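Local coordinates for protein alpha-galacturonidase (Bacillus subtilis, PDB 3FEF) that hydrolyses alpha-1,4-linked galacturonides, releasing galacturonate, as an NAD- and manganese-dependent glycosidase of glycosyl hydrolase family 4, at residues E185-E190 against L221-E226. Numbering follows the deposited sequence.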
loop_
_atom_site.group_PDB
_atom_site.type_symbol
_atom_site.label_atom_id
_atom_site.label_comp_id
_atom_site.label_asym_id
_atom_site.label_seq_id
_atom_site.Cartn_x
_atom_site.Cartn_y
_atom_site.Cartn_z
ATOM N N GLU A 185 -6.536 -33.760 28.581
ATOM C CA GLU A 185 -7.236 -34.954 28.144
ATOM C C GLU A 185 -6.521 -35.761 27.067
ATOM O O GLU A 185 -6.665 -36.971 27.022
ATOM C CB GLU A 185 -8.647 -34.643 27.681
ATOM C CG GLU A 185 -9.482 -35.898 27.615
ATOM C CD GLU A 185 -10.401 -35.911 26.435
ATOM O OE1 GLU A 185 -11.393 -35.149 26.460
ATOM O OE2 GLU A 185 -10.135 -36.692 25.488
ATOM N N ARG A 186 -5.764 -35.107 26.194
ATOM C CA ARG A 186 -5.134 -35.814 25.095
ATOM C C ARG A 186 -3.742 -36.276 25.497
ATOM O O ARG A 186 -3.238 -37.266 24.980
ATOM C CB ARG A 186 -5.032 -34.932 23.838
ATOM C CG ARG A 186 -6.319 -34.225 23.382
ATOM C CD ARG A 186 -7.446 -35.201 23.034
ATOM N NE ARG A 186 -6.971 -36.334 22.241
ATOM C CZ ARG A 186 -7.618 -37.489 22.135
ATOM N NH1 ARG A 186 -8.770 -37.669 22.771
ATOM N NH2 ARG A 186 -7.113 -38.468 21.395
ATOM N N LEU A 187 -3.113 -35.555 26.412
ATOM C CA LEU A 187 -1.710 -35.800 26.713
ATOM C C LEU A 187 -1.508 -36.236 28.147
ATOM O O LEU A 187 -0.466 -36.787 28.491
ATOM C CB LEU A 187 -0.869 -34.550 26.430
ATOM C CG LEU A 187 -1.076 -33.919 25.049
ATOM C CD1 LEU A 187 -0.142 -32.718 24.822
ATOM C CD2 LEU A 187 -0.911 -34.964 23.943
ATOM N N GLY A 188 -2.498 -35.990 28.989
ATOM C CA GLY A 188 -2.411 -36.398 30.387
ATOM C C GLY A 188 -1.638 -35.445 31.282
ATOM O O GLY A 188 -1.502 -35.687 32.480
ATOM N N ILE A 189 -1.137 -34.350 30.725
ATOM C CA ILE A 189 -0.375 -33.400 31.539
ATOM C C ILE A 189 -1.152 -32.142 31.921
ATOM O O ILE A 189 -1.987 -31.652 31.163
ATOM C CB ILE A 189 0.949 -33.018 30.871
ATOM C CG1 ILE A 189 0.713 -32.130 29.651
ATOM C CG2 ILE A 189 1.713 -34.275 30.473
ATOM C CD1 ILE A 189 1.948 -31.985 28.776
ATOM N N GLU A 190 -0.871 -31.635 33.116
ATOM C CA GLU A 190 -1.496 -30.416 33.620
ATOM C C GLU A 190 -1.076 -29.179 32.839
ATOM O O GLU A 190 0.018 -29.106 32.298
ATOM C CB GLU A 190 -1.116 -30.212 35.082
ATOM C CG GLU A 190 -1.554 -31.343 35.965
ATOM C CD GLU A 190 -3.052 -31.477 35.993
ATOM O OE1 GLU A 190 -3.720 -30.555 36.510
ATOM O OE2 GLU A 190 -3.565 -32.502 35.502
ATOM N N LEU A 221 -1.938 -27.495 17.176
ATOM C CA LEU A 221 -2.864 -27.580 16.039
ATOM C C LEU A 221 -3.176 -28.996 15.575
ATOM O O LEU A 221 -4.336 -29.301 15.305
ATOM C CB LEU A 221 -2.480 -26.669 14.851
ATOM C CG LEU A 221 -3.489 -25.514 14.908
ATOM C CD1 LEU A 221 -2.952 -24.336 15.739
ATOM C CD2 LEU A 221 -3.955 -25.072 13.531
ATOM N N PRO A 222 -2.145 -29.858 15.475
ATOM C CA PRO A 222 -2.354 -31.272 15.146
ATOM C C PRO A 222 -3.201 -31.980 16.189
ATOM O O PRO A 222 -3.999 -32.840 15.850
ATOM C CB PRO A 222 -0.925 -31.842 15.138
ATOM C CG PRO A 222 -0.085 -30.668 14.716
ATOM C CD PRO A 222 -0.720 -29.490 15.424
ATOM N N ILE A 223 -3.024 -31.609 17.452
ATOM C CA ILE A 223 -3.804 -32.179 18.541
ATOM C C ILE A 223 -5.260 -31.751 18.482
ATOM O O ILE A 223 -6.156 -32.547 18.742
ATOM C CB ILE A 223 -3.231 -31.775 19.915
ATOM C CG1 ILE A 223 -1.835 -32.375 20.090
ATOM C CG2 ILE A 223 -4.142 -32.242 21.027
ATOM C CD1 ILE A 223 -1.222 -32.083 21.454
ATOM N N PHE A 224 -5.513 -30.491 18.128
ATOM C CA PHE A 224 -6.891 -30.051 18.009
ATOM C C PHE A 224 -7.552 -30.775 16.830
ATOM O O PHE A 224 -8.739 -31.031 16.846
ATOM C CB PHE A 224 -6.966 -28.542 17.823
ATOM C CG PHE A 224 -8.358 -28.004 17.836
ATOM C CD1 PHE A 224 -9.135 -28.022 16.688
ATOM C CD2 PHE A 224 -8.891 -27.469 18.996
ATOM C CE1 PHE A 224 -10.428 -27.487 16.704
ATOM C CE2 PHE A 224 -10.163 -26.959 19.030
ATOM C CZ PHE A 224 -10.941 -26.955 17.872
ATOM N N ARG A 225 -6.776 -31.102 15.807
ATOM C CA ARG A 225 -7.338 -31.825 14.680
ATOM C C ARG A 225 -7.851 -33.215 15.121
ATOM O O ARG A 225 -8.970 -33.597 14.784
ATOM C CB ARG A 225 -6.343 -31.920 13.512
ATOM C CG ARG A 225 -6.819 -32.847 12.379
ATOM C CD ARG A 225 -6.208 -32.513 11.008
ATOM N NE ARG A 225 -4.914 -31.824 11.067
ATOM C CZ ARG A 225 -3.830 -32.284 11.696
ATOM N NH1 ARG A 225 -2.705 -31.578 11.668
ATOM N NH2 ARG A 225 -3.861 -33.445 12.361
ATOM N N GLU A 226 -7.053 -33.941 15.901
ATOM C CA GLU A 226 -7.495 -35.236 16.464
ATOM C C GLU A 226 -8.689 -35.064 17.369
ATOM O O GLU A 226 -9.680 -35.789 17.280
ATOM C CB GLU A 226 -6.357 -35.914 17.239
ATOM C CG GLU A 226 -5.334 -36.565 16.310
ATOM C CD GLU A 226 -3.924 -36.545 16.864
ATOM O OE1 GLU A 226 -3.769 -36.475 18.097
ATOM O OE2 GLU A 226 -2.964 -36.602 16.071
#
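The guanidinium group of Arg186, carried on an aliphatic base that lies against Ile223, has its NH1 bonded to Glu185 OE2, 3.2 Å away, in a salt bridge. The oxygen is met nearly along its C-O axis but sits 21° out of the guanidinium plane, and the bond is bent, with an N-H...O angle of 138°. The arginine chain bends at chi2 and chi3, which brings the guanidinium group round to Glu185. Glu185 OE2 also bonds to Tyr231 OH, and Phe227 packs against both charged residues. The contact joins the C-terminal end of helix 171-187, which follows edge strand 164-167 of the parallel Rossmann-type sheet, to helix 220-231 of the family 4 C-terminal region; Gly188, with positive phi, is the first residue to leave the first helix. Between them Ile223 splits its branches. Its CG2 lies alongside the arginine stem, 3.8 Å from Arg186 CG, while CD1 meets Leu187 tip to tip, 3.6 Å from Leu187 CD1 and 3.8 Å from Leu187 CD2. Replacing Arg186 by alanine is likely to leave Glu185 without its charged mate and to open a gap beside Ile223 CG2. Ile223 also touches Met182, one helical turn before Arg186.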